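Guanylate kinase (Stenotrophomonas maltophilia, PDB 6WCT) catalyses transfer of a phosphate group from ATP to GMP, giving GDP and ADP, and so probably serves the recycling of GMP. Local coordinates at residues V27-P30 with G34-S37; A59-E64 with A163-A168; E76-M81 with G85-H90; Y181-E186 with D193-I198. One frame throughout, in Å; residues are numbered along the deposited sequence.

Contact 1: residues V27-P30 with G34-S37. With 5GP (guanosine-5'-monophosphate), chain E; PO4 (phosphate ion), chain F.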
# COMPACT_ATOMS: atom_id res chain seq x y z
N VAL A 27 3.29 10.38 -8.39
CA VAL A 27 1.87 10.30 -8.74
C VAL A 27 1.76 10.80 -10.18
O VAL A 27 2.06 11.97 -10.47
CB VAL A 27 0.96 11.12 -7.82
CG1 VAL A 27 -0.48 10.99 -8.28
CG2 VAL A 27 1.12 10.71 -6.37
N ALA A 28 1.34 9.91 -11.09
CA ALA A 28 1.20 10.25 -12.49
C ALA A 28 -0.25 10.16 -12.91
O ALA A 28 -1.03 9.37 -12.37
CB ALA A 28 2.01 9.31 -13.36
N ALA A 29 -0.59 10.93 -13.92
CA ALA A 29 -1.93 11.00 -14.46
C ALA A 29 -1.89 11.89 -15.68
O ALA A 29 -1.13 12.87 -15.69
CB ALA A 29 -2.91 11.57 -13.43
N PRO A 30 -2.70 11.63 -16.70
CA PRO A 30 -2.84 12.64 -17.76
C PRO A 30 -3.43 13.89 -17.14
O PRO A 30 -4.22 13.83 -16.20
CB PRO A 30 -3.81 11.98 -18.75
CG PRO A 30 -4.63 11.03 -17.89
CD PRO A 30 -3.65 10.51 -16.86
N GLY A 34 -7.47 15.20 -12.71
CA GLY A 34 -7.63 15.71 -11.36
C GLY A 34 -6.54 15.36 -10.37
O GLY A 34 -6.76 15.52 -9.17
N LYS A 35 -5.37 14.91 -10.83
CA LYS A 35 -4.33 14.50 -9.88
C LYS A 35 -3.86 15.65 -9.00
O LYS A 35 -3.63 15.46 -7.80
CB LYS A 35 -3.17 13.82 -10.63
CG LYS A 35 -1.73 14.25 -10.27
CD LYS A 35 -0.71 13.92 -11.42
CE LYS A 35 -0.39 15.14 -12.28
NZ LYS A 35 -0.00 14.77 -13.68
N SER A 36 -3.68 16.85 -9.57
CA SER A 36 -3.11 17.92 -8.75
C SER A 36 -4.04 18.24 -7.58
O SER A 36 -3.58 18.48 -6.46
CB SER A 36 -2.81 19.17 -9.58
OG SER A 36 -4.00 19.76 -10.06
N SER A 37 -5.35 18.23 -7.82
CA SER A 37 -6.29 18.48 -6.73
C SER A 37 -6.24 17.36 -5.70
O SER A 37 -6.33 17.60 -4.49
CB SER A 37 -7.70 18.65 -7.27
OG SER A 37 -7.88 19.94 -7.81
P 5GP E . 0.94 19.42 -18.56
O1P 5GP E . 1.02 20.31 -17.34
O2P 5GP E . -0.46 19.25 -19.15
O3P 5GP E . 1.89 19.79 -19.67
O5' 5GP E . 1.44 17.99 -18.14
C5' 5GP E . 1.85 17.06 -19.11
C4' 5GP E . 2.50 15.88 -18.45
O4' 5GP E . 3.85 16.25 -18.04
C3' 5GP E . 1.79 15.40 -17.17
O3' 5GP E . 1.74 13.98 -17.15
C2' 5GP E . 2.73 15.85 -16.06
O2' 5GP E . 2.68 15.07 -14.89
C1' 5GP E . 4.07 15.74 -16.76
N9 5GP E . 5.13 16.49 -16.11
C8 5GP E . 4.97 17.57 -15.28
N7 5GP E . 6.08 17.92 -14.68
C5 5GP E . 7.02 17.03 -15.15
C6 5GP E . 8.38 16.87 -14.82
O6 5GP E . 9.02 17.54 -14.01
N1 5GP E . 8.96 15.80 -15.48
C2 5GP E . 8.31 14.98 -16.36
N2 5GP E . 9.02 13.97 -16.90
N3 5GP E . 7.03 15.12 -16.68
C4 5GP E . 6.45 16.15 -16.04
P PO4 F . -4.76 18.24 -13.13
O1 PO4 F . -3.80 17.32 -12.41
O2 PO4 F . -5.26 19.25 -12.13
O3 PO4 F . -5.97 17.50 -13.66
O4 PO4 F . -4.02 18.92 -14.26
O HOH W 1 1.87 12.24 -14.96
O HOH W 2 -4.44 14.93 -13.45
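This is a buried strand-to-helix contact, in which Lys35 from the first turn of helix 35-45 folds back over Ala29 and Val27 at the end of the central strand 24-28. The apolar part of the lysine does the packing. Its CB lies 3.6 Å from Ala29 CB, and its CG meets Val27 CG1 as the two side chains run alongside each other, pointing opposite ways. CD then passes close to Val27 O. The chain bends at chi3 (100°), and this turn carries the ammonium group back to the backbone just past the strand. There Lys35 NZ gives a hydrogen bond of 3.0 Å to Ala29 O, tilted 20° from the carbonyl plane. NZ also bonds to O2' of GMP at 3.0 Å. A water accepts a bond from Ala29 N and a weak one from NZ, and it bonds to both ribose hydroxyls.

The strand-loop-helix layout is the P-loop (Walker A motif) of the nucleotide kinases, and Ala29, Pro30, Gly34, Lys35 and Ser36 belong to the predicted ATP site. A phosphate ion, probably from the crystallisation liquor, sits in the loop. Gly34 N bonds to its O3 at 2.9 Å and Ser36 N to its O1 at 2.9 Å. Gly32 N, Arg150 and Arg154 bind the same ion. A second water ties the two segments together: it donates to Pro30 O and to the phosphate, and accepts from Lys35 N. Gly34 is the N-cap residue, so the ion lies at the amino end of the helix, where the helix dipole would probably favour an anion.

Contact 2: residues A59-E64 with A163-A168. With 5GP (guanosine-5'-monophosphate), chain E.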
# COMPACT_ATOMS: atom_id res chain seq x y z
N ALA A 59 4.69 26.65 -23.27
CA ALA A 59 4.06 27.94 -23.05
C ALA A 59 3.04 27.87 -21.92
O ALA A 59 2.39 26.85 -21.71
CB ALA A 59 3.39 28.44 -24.34
N MET A 60 2.91 28.97 -21.19
CA MET A 60 1.94 29.06 -20.11
C MET A 60 0.52 29.00 -20.65
O MET A 60 0.21 29.59 -21.68
CB MET A 60 2.14 30.38 -19.35
CG MET A 60 3.40 30.45 -18.51
SD MET A 60 3.53 32.04 -17.67
CE MET A 60 2.37 31.73 -16.34
N ARG A 61 -0.31 28.23 -20.00
CA ARG A 61 -1.72 28.19 -20.32
C ARG A 61 -2.50 29.14 -19.41
O ARG A 61 -2.02 29.51 -18.34
CB ARG A 61 -2.24 26.75 -20.21
CG ARG A 61 -1.40 25.76 -21.00
CD ARG A 61 -1.72 24.30 -20.68
NE ARG A 61 -0.97 23.41 -21.56
CZ ARG A 61 -0.79 22.11 -21.36
NH1 ARG A 61 -1.32 21.52 -20.30
NH2 ARG A 61 -0.08 21.40 -22.22
N PRO A 62 -3.68 29.58 -19.84
CA PRO A 62 -4.48 30.48 -18.99
C PRO A 62 -4.76 29.89 -17.62
O PRO A 62 -5.04 28.69 -17.47
CB PRO A 62 -5.76 30.68 -19.80
CG PRO A 62 -5.32 30.51 -21.22
CD PRO A 62 -4.28 29.41 -21.17
N GLY A 63 -4.63 30.73 -16.60
CA GLY A 63 -4.83 30.33 -15.23
C GLY A 63 -3.58 29.86 -14.53
O GLY A 63 -3.57 29.78 -13.29
N GLU A 64 -2.54 29.53 -15.28
CA GLU A 64 -1.27 29.11 -14.70
C GLU A 64 -0.46 30.31 -14.21
O GLU A 64 -0.49 31.39 -14.80
CB GLU A 64 -0.49 28.30 -15.73
CG GLU A 64 -1.01 26.87 -15.86
CD GLU A 64 -0.28 26.10 -16.93
OE1 GLU A 64 0.37 26.76 -17.77
OE2 GLU A 64 -0.35 24.86 -16.93
N ALA A 163 -8.57 18.06 -29.01
CA ALA A 163 -8.32 16.76 -29.62
C ALA A 163 -6.86 16.35 -29.47
O ALA A 163 -6.57 15.17 -29.21
CB ALA A 163 -8.71 16.78 -31.10
N GLN A 164 -5.93 17.30 -29.58
CA GLN A 164 -4.52 16.96 -29.41
C GLN A 164 -4.20 16.53 -27.98
O GLN A 164 -3.54 15.51 -27.76
CB GLN A 164 -3.64 18.14 -29.82
CG GLN A 164 -2.16 17.96 -29.49
CD GLN A 164 -1.35 19.22 -29.71
OE1 GLN A 164 -1.75 20.10 -30.47
NE2 GLN A 164 -0.21 19.31 -29.05
N ARG A 165 -4.69 17.28 -26.99
CA ARG A 165 -4.39 16.96 -25.59
C ARG A 165 -5.03 15.65 -25.17
O ARG A 165 -4.46 14.89 -24.38
CB ARG A 165 -4.84 18.10 -24.68
CG ARG A 165 -4.22 19.45 -25.03
CD ARG A 165 -3.84 20.27 -23.79
NE ARG A 165 -2.97 21.39 -24.14
CZ ARG A 165 -3.27 22.68 -23.93
NH1 ARG A 165 -4.42 23.02 -23.36
NH2 ARG A 165 -2.41 23.62 -24.28
N LEU A 166 -6.23 15.35 -25.69
CA LEU A 166 -6.86 14.07 -25.42
C LEU A 166 -6.03 12.93 -25.98
O LEU A 166 -5.90 11.87 -25.36
CB LEU A 166 -8.27 14.04 -26.02
CG LEU A 166 -9.29 14.87 -25.23
CD1 LEU A 166 -10.64 14.86 -25.92
CD2 LEU A 166 -9.42 14.28 -23.82
N GLY A 167 -5.45 13.13 -27.17
CA GLY A 167 -4.58 12.11 -27.72
C GLY A 167 -3.33 11.94 -26.88
O GLY A 167 -2.89 10.82 -26.61
N ALA A 168 -2.75 13.06 -26.42
CA ALA A 168 -1.59 12.99 -25.55
C ALA A 168 -1.93 12.31 -24.22
O ALA A 168 -1.06 11.66 -23.62
CB ALA A 168 -1.04 14.39 -25.31
P 5GP E . 0.94 19.42 -18.56
O1P 5GP E . 1.02 20.31 -17.34
O2P 5GP E . -0.46 19.25 -19.15
O3P 5GP E . 1.89 19.79 -19.67
O5' 5GP E . 1.44 17.99 -18.14
C5' 5GP E . 1.85 17.06 -19.11
C4' 5GP E . 2.50 15.88 -18.45
O4' 5GP E . 3.85 16.25 -18.04
C3' 5GP E . 1.79 15.40 -17.17
O3' 5GP E . 1.74 13.98 -17.15
C2' 5GP E . 2.73 15.85 -16.06
O2' 5GP E . 2.68 15.07 -14.89
C1' 5GP E . 4.07 15.74 -16.76
N9 5GP E . 5.13 16.49 -16.11
C8 5GP E . 4.97 17.57 -15.28
N7 5GP E . 6.08 17.92 -14.68
C5 5GP E . 7.02 17.03 -15.15
C6 5GP E . 8.38 16.87 -14.82
O6 5GP E . 9.02 17.54 -14.01
N1 5GP E . 8.96 15.80 -15.48
C2 5GP E . 8.31 14.98 -16.36
N2 5GP E . 9.02 13.97 -16.90
N3 5GP E . 7.03 15.12 -16.68
C4 5GP E . 6.45 16.15 -16.04
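Arg61 and Arg165 meet through their guanidinium groups, between the loop 59-64 and helix 159-173. Arg61 can be followed outward from its CB, which is directed at the helix. Its chain is extended from CG to NE (chi2 168°, chi3 175°), which carries the guanidinium past the tip of Arg165 to the nucleotide. CG passes 4.0 Å from Arg165 NH2, and CD comes to 3.7 Å from the same nitrogen. NE lies over one face of the Arg165 guanidinium, offset toward its rim, and is 3.1 Å from Arg165 NH2. Both of these nitrogens are donors, so this is close packing and not a bond. CZ sits 3.6 Å from Arg165 NE. The two planes are 35° apart, and the side chains arrive from opposite directions. At the far end Arg61 NH1 gives a hydrogen bond of 2.7 Å to 5GP O2P, the GMP phosphate oxygen at the edge of the guanidinium.

The loop is braced behind Arg61 by a type II beta turn from Arg61 to Glu64, and Arg61 N bonds to Glu64 OE1 at 2.8 Å. Arg58, itself in a salt bridge with Glu64, adds a third cation beside Arg61 NH2. Arg61 is held by the GMP phosphate and Arg165 by a salt bridge to Asp157, and these negative charges would probably offset the gathering of cations at this phosphate-binding edge of the pocket.

Contact 3: residues E76-M81 with G85-H90. With 5GP (guanosine-5'-monophosphate), chain E.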
# COMPACT_ATOMS: atom_id res chain seq x y z
N GLU A 76 15.72 27.29 -24.62
CA GLU A 76 17.17 27.47 -24.56
C GLU A 76 17.67 27.40 -23.12
O GLU A 76 18.68 26.76 -22.84
CB GLU A 76 17.56 28.80 -25.20
N LYS A 77 16.96 28.05 -22.20
CA LYS A 77 17.35 27.97 -20.80
C LYS A 77 17.21 26.54 -20.28
O LYS A 77 18.09 26.05 -19.56
CB LYS A 77 16.50 28.90 -19.95
CG LYS A 77 16.76 28.80 -18.46
CD LYS A 77 18.16 29.29 -18.10
CE LYS A 77 18.34 29.35 -16.59
NZ LYS A 77 19.66 29.91 -16.18
N PHE A 78 16.11 25.88 -20.62
CA PHE A 78 15.93 24.50 -20.17
C PHE A 78 17.04 23.62 -20.70
O PHE A 78 17.65 22.85 -19.95
CB PHE A 78 14.57 23.98 -20.61
CG PHE A 78 14.16 22.73 -19.90
CD1 PHE A 78 14.75 21.51 -20.21
CD2 PHE A 78 13.19 22.77 -18.91
CE1 PHE A 78 14.38 20.35 -19.56
CE2 PHE A 78 12.81 21.60 -18.26
CZ PHE A 78 13.41 20.40 -18.58
N GLU A 79 17.35 23.73 -22.00
CA GLU A 79 18.43 22.92 -22.56
C GLU A 79 19.78 23.33 -21.99
O GLU A 79 20.67 22.49 -21.84
CB GLU A 79 18.42 23.01 -24.09
CG GLU A 79 17.23 22.27 -24.72
CD GLU A 79 17.09 22.50 -26.22
OE1 GLU A 79 16.12 21.98 -26.82
OE2 GLU A 79 17.96 23.19 -26.79
N GLN A 80 19.94 24.62 -21.67
CA GLN A 80 21.10 25.05 -20.89
C GLN A 80 21.15 24.33 -19.55
O GLN A 80 22.22 23.98 -19.05
CB GLN A 80 21.07 26.57 -20.67
CG GLN A 80 22.19 27.10 -19.77
CD GLN A 80 22.12 28.61 -19.56
OE1 GLN A 80 21.64 29.35 -20.41
NE2 GLN A 80 22.60 29.07 -18.40
N MET A 81 19.99 24.15 -18.92
CA MET A 81 19.95 23.44 -17.65
C MET A 81 20.16 21.94 -17.85
O MET A 81 20.70 21.28 -16.95
CB MET A 81 18.63 23.70 -16.94
CG MET A 81 18.50 25.13 -16.41
SD MET A 81 16.85 25.44 -15.78
CE MET A 81 16.86 24.44 -14.28
N GLY A 85 23.59 19.71 -16.27
CA GLY A 85 23.29 18.66 -15.31
C GLY A 85 22.38 19.06 -14.17
O GLY A 85 22.48 18.49 -13.08
N ASP A 86 21.51 20.04 -14.39
CA ASP A 86 20.64 20.53 -13.32
C ASP A 86 19.45 19.61 -13.02
O ASP A 86 18.86 19.74 -11.95
CB ASP A 86 20.11 21.92 -13.68
CG ASP A 86 21.22 22.97 -13.84
OD1 ASP A 86 22.27 22.83 -13.18
OD2 ASP A 86 21.04 23.92 -14.63
N PHE A 87 19.10 18.69 -13.91
CA PHE A 87 17.86 17.94 -13.75
C PHE A 87 18.08 16.55 -13.16
O PHE A 87 18.89 15.77 -13.68
CB PHE A 87 17.12 17.84 -15.08
CG PHE A 87 16.54 19.14 -15.52
CD1 PHE A 87 15.58 19.78 -14.76
CD2 PHE A 87 16.99 19.75 -16.68
CE1 PHE A 87 15.06 20.99 -15.16
CE2 PHE A 87 16.48 20.95 -17.09
CZ PHE A 87 15.51 21.58 -16.32
N PHE A 88 17.34 16.24 -12.10
CA PHE A 88 17.27 14.89 -11.56
C PHE A 88 16.72 13.91 -12.61
O PHE A 88 17.27 12.83 -12.82
CB PHE A 88 16.39 14.92 -10.30
CG PHE A 88 16.20 13.59 -9.64
CD1 PHE A 88 17.24 12.95 -8.99
CD2 PHE A 88 14.94 13.00 -9.60
CE1 PHE A 88 17.04 11.73 -8.36
CE2 PHE A 88 14.72 11.79 -8.97
CZ PHE A 88 15.78 11.15 -8.35
N GLU A 89 15.63 14.29 -13.26
CA GLU A 89 15.10 13.63 -14.43
C GLU A 89 14.53 14.72 -15.33
O GLU A 89 14.13 15.79 -14.85
CB GLU A 89 14.01 12.59 -14.10
CG GLU A 89 12.73 13.15 -13.41
CD GLU A 89 11.77 13.91 -14.34
OE1 GLU A 89 11.12 14.89 -13.88
OE2 GLU A 89 11.65 13.55 -15.52
N HIS A 90 14.48 14.44 -16.62
CA HIS A 90 13.84 15.37 -17.53
C HIS A 90 13.42 14.58 -18.74
O HIS A 90 13.95 13.50 -19.02
CB HIS A 90 14.77 16.53 -17.90
CG HIS A 90 15.89 16.13 -18.81
ND1 HIS A 90 17.08 15.62 -18.33
CD2 HIS A 90 16.00 16.15 -20.15
CE1 HIS A 90 17.88 15.35 -19.35
NE2 HIS A 90 17.25 15.67 -20.47
P 5GP E . 0.94 19.42 -18.56
O1P 5GP E . 1.02 20.31 -17.34
O2P 5GP E . -0.46 19.25 -19.15
O3P 5GP E . 1.89 19.79 -19.67
O5' 5GP E . 1.44 17.99 -18.14
C5' 5GP E . 1.85 17.06 -19.11
C4' 5GP E . 2.50 15.88 -18.45
O4' 5GP E . 3.85 16.25 -18.04
C3' 5GP E . 1.79 15.40 -17.17
O3' 5GP E . 1.74 13.98 -17.15
C2' 5GP E . 2.73 15.85 -16.06
O2' 5GP E . 2.68 15.07 -14.89
C1' 5GP E . 4.07 15.74 -16.76
N9 5GP E . 5.13 16.49 -16.11
C8 5GP E . 4.97 17.57 -15.28
N7 5GP E . 6.08 17.92 -14.68
C5 5GP E . 7.02 17.03 -15.15
C6 5GP E . 8.38 16.87 -14.82
O6 5GP E . 9.02 17.54 -14.01
N1 5GP E . 8.96 15.80 -15.48
C2 5GP E . 8.31 14.98 -16.36
N2 5GP E . 9.02 13.97 -16.90
N3 5GP E . 7.03 15.12 -16.68
C4 5GP E . 6.45 16.15 -16.04
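Met81 O accepts a hydrogen bond from Asp86 N at 3.0 Å, with an angle of 162° at the hydrogen. It closes the end of helix 75-83, where Gly85 takes a positive phi in a Schellman motif and turns the chain toward strand 87-93. The carboxylate of Asp86 then lies across the Met81 side chain at about a right angle, with OD2 3.3 Å from Met81 CG.

Beyond this turn the contact is aromatic. The rings of Phe78 and Phe87 form an offset stack, with centroids 4.2 Å apart and planes at 21°. The CE2-CZ side of Phe87 lies over one face of Phe78. Phe78 has CG anti to the backbone N (chi1 -165°), and its ring thereby comes nearer to segment 85-90 than its CB direction suggests. At the edge of the same ring stands His90 CB. Met81 adds a Met-aromatic contact: SD is 5.1 Å from the centroid of Phe87 and oblique to the ring. The Met81 chain bends at chi3, and its CE comes 3.8 Å from Phe87 CZ. Phe55 of strand 55-56 touches Phe78, Met81 and Phe87, and Trp97 stacks on Phe78.

Just past the turn the chain takes a corner at Phe88 and Glu89, and Glu89 faces the nucleotide. GMP N1 donates to its OE1 at 2.8 Å and N2 donates to OE2 at 3.0 Å; OE1 also bonds to Thr100. A carboxylate with two acceptor oxygens matches the paired N-H donors of guanine, consistent with Glu89 helping to recognise the base.

Contact 4: residues Y181-E186 with D193-I198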
# COMPACT_ATOMS: atom_id res chain seq x y z
N TYR A 181 0.48 1.25 -8.02
CA TYR A 181 -0.91 1.42 -7.60
C TYR A 181 -1.65 2.17 -8.69
O TYR A 181 -1.05 2.92 -9.46
CB TYR A 181 -1.04 2.21 -6.29
CG TYR A 181 -0.35 1.54 -5.15
CD1 TYR A 181 -1.01 0.59 -4.37
CD2 TYR A 181 0.96 1.83 -4.86
CE1 TYR A 181 -0.36 -0.05 -3.32
CE2 TYR A 181 1.61 1.22 -3.82
CZ TYR A 181 0.96 0.28 -3.06
OH TYR A 181 1.65 -0.32 -2.04
N VAL A 182 -2.96 1.94 -8.74
CA VAL A 182 -3.83 2.62 -9.68
C VAL A 182 -5.02 3.13 -8.89
O VAL A 182 -5.62 2.36 -8.13
CB VAL A 182 -4.26 1.69 -10.83
CG1 VAL A 182 -5.27 2.37 -11.73
CG2 VAL A 182 -3.01 1.27 -11.65
N ILE A 183 -5.30 4.42 -8.99
CA ILE A 183 -6.48 5.04 -8.39
C ILE A 183 -7.39 5.50 -9.52
O ILE A 183 -6.93 6.18 -10.44
CB ILE A 183 -6.10 6.22 -7.48
CG1 ILE A 183 -5.27 5.74 -6.28
CG2 ILE A 183 -7.35 7.00 -7.04
CD1 ILE A 183 -4.74 6.92 -5.39
N VAL A 184 -8.67 5.13 -9.46
CA VAL A 184 -9.67 5.67 -10.38
C VAL A 184 -10.39 6.80 -9.67
O VAL A 184 -11.03 6.58 -8.63
CB VAL A 184 -10.64 4.59 -10.87
CG1 VAL A 184 -11.63 5.20 -11.85
CG2 VAL A 184 -9.91 3.44 -11.52
N ASN A 185 -10.31 8.01 -10.24
CA ASN A 185 -10.83 9.21 -9.60
C ASN A 185 -12.32 9.35 -9.95
O ASN A 185 -12.73 10.17 -10.77
CB ASN A 185 -10.03 10.44 -10.05
CG ASN A 185 -10.58 11.73 -9.47
OD1 ASN A 185 -11.27 11.72 -8.46
ND2 ASN A 185 -10.27 12.84 -10.12
N GLU A 186 -13.13 8.53 -9.29
CA GLU A 186 -14.59 8.64 -9.44
C GLU A 186 -15.18 9.63 -8.45
O GLU A 186 -15.88 10.57 -8.84
CB GLU A 186 -15.25 7.27 -9.28
CG GLU A 186 -14.89 6.24 -10.34
CD GLU A 186 -15.55 4.89 -10.11
OE1 GLU A 186 -16.80 4.81 -10.20
OE2 GLU A 186 -14.82 3.91 -9.82
N ASP A 193 -8.75 9.86 0.10
CA ASP A 193 -8.59 8.82 1.11
C ASP A 193 -7.66 7.71 0.62
O ASP A 193 -6.84 7.19 1.38
CB ASP A 193 -9.93 8.20 1.47
CG ASP A 193 -10.83 9.15 2.21
OD1 ASP A 193 -10.34 10.17 2.74
OD2 ASP A 193 -12.04 8.84 2.28
N GLU A 194 -7.82 7.31 -0.65
CA GLU A 194 -7.05 6.20 -1.18
C GLU A 194 -5.58 6.56 -1.35
O GLU A 194 -4.69 5.76 -1.05
CB GLU A 194 -7.67 5.74 -2.51
CG GLU A 194 -9.11 5.17 -2.31
CD GLU A 194 -9.73 4.57 -3.58
OE1 GLU A 194 -9.31 4.94 -4.70
OE2 GLU A 194 -10.63 3.72 -3.44
N LEU A 195 -5.30 7.77 -1.83
CA LEU A 195 -3.90 8.17 -1.93
C LEU A 195 -3.30 8.30 -0.53
O LEU A 195 -2.13 7.97 -0.31
CB LEU A 195 -3.77 9.47 -2.73
CG LEU A 195 -2.35 9.89 -3.09
CD1 LEU A 195 -1.66 8.84 -3.91
CD2 LEU A 195 -2.28 11.26 -3.75
N CYS A 196 -4.08 8.78 0.44
CA CYS A 196 -3.57 8.82 1.81
C CYS A 196 -3.28 7.42 2.34
O CYS A 196 -2.26 7.21 3.02
CB CYS A 196 -4.55 9.55 2.74
SG CYS A 196 -4.69 11.34 2.45
N ALA A 197 -4.15 6.45 2.07
CA ALA A 197 -3.88 5.08 2.52
C ALA A 197 -2.59 4.54 1.92
O ALA A 197 -1.81 3.87 2.61
CB ALA A 197 -5.05 4.16 2.19
N ILE A 198 -2.33 4.84 0.64
CA ILE A 198 -1.10 4.38 -0.01
C ILE A 198 0.12 5.00 0.67
O ILE A 198 1.10 4.31 0.94
CB ILE A 198 -1.13 4.72 -1.51
CG1 ILE A 198 -2.20 3.89 -2.24
CG2 ILE A 198 0.29 4.55 -2.14
CD1 ILE A 198 -2.38 4.29 -3.73
O HOH W 3 -9.74 3.67 -7.10
O HOH W 4 -10.79 6.78 -6.12
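Ile198 lies over one face of the Tyr181 ring, and together with Ile183 it makes the tight part of this strand-helix contact. Ile198 CG2 is 4.1 Å from the ring centroid and 21° off the normal, a CH-pi contact offset toward the rim. The other branch of Ile198 reaches Tyr181 CB, with CD1 at 3.6 Å. Next along the strand, Ile183 has CG1 anti to its carbonyl carbon (chi1 -64°), which sends CD1 to the helix. There it meets Leu195 CB at 3.8 Å and Ile198 CD1 at 3.9 Å. These contacts are apolar and largely buried.

The side at Glu194 is looser and hydrated. Its extended chain brings OE1 to 3.7 Å from Ile183 CG2, but its polar links to the strand run through water. One water accepts from Val184 N and donates to Glu194 OE1 at 2.7 Å. A second water lies between Val184 O and the same carboxylate oxygen. Asn185 follows at the centre of an inverse gamma turn, with its ND2 bonded to Ala33 O of the P-loop. Asn185 and Glu186 bind ADP in another structure of this protein.

Strand 181-184 and helix 188-203 run almost antiparallel, at 164°, with their segment axes 9.6 Å apart. The strand is the outermost of its parallel sheet within the chain and pairs with strand 135-140. Leu195 also touches helix 35-45. Beyond the strand edge, Val182 O bonds to Gln209 of the second subunit, and Thr200 of that subunit packs on Ala197.

In the fold
Along the chain contact 1 closes first; contact 2 then opens and closes around contact 3; contact 4 comes last. Contacts 1 and 4 lie on the same parallel sheet, their centres about 11 Å apart, and they touch through Gly34 with Asn185 and Val27 with Leu195. Contact 2 is about 14 Å from contact 1, centre to centre, and joins the loop after strand 55-56 to helix 159-173. Contact 3 joins helix 75-83 to strand 87-93 of the mixed sheet, about 31 Å from contact 4 between centres. Contacts 1, 2 and 3 reach GMP at its ribose, phosphate and base. GMP thus bridges the P-loop, the loop 59-64 and the mixed-sheet part, while contact 4 lies at the parallel sheet's edge.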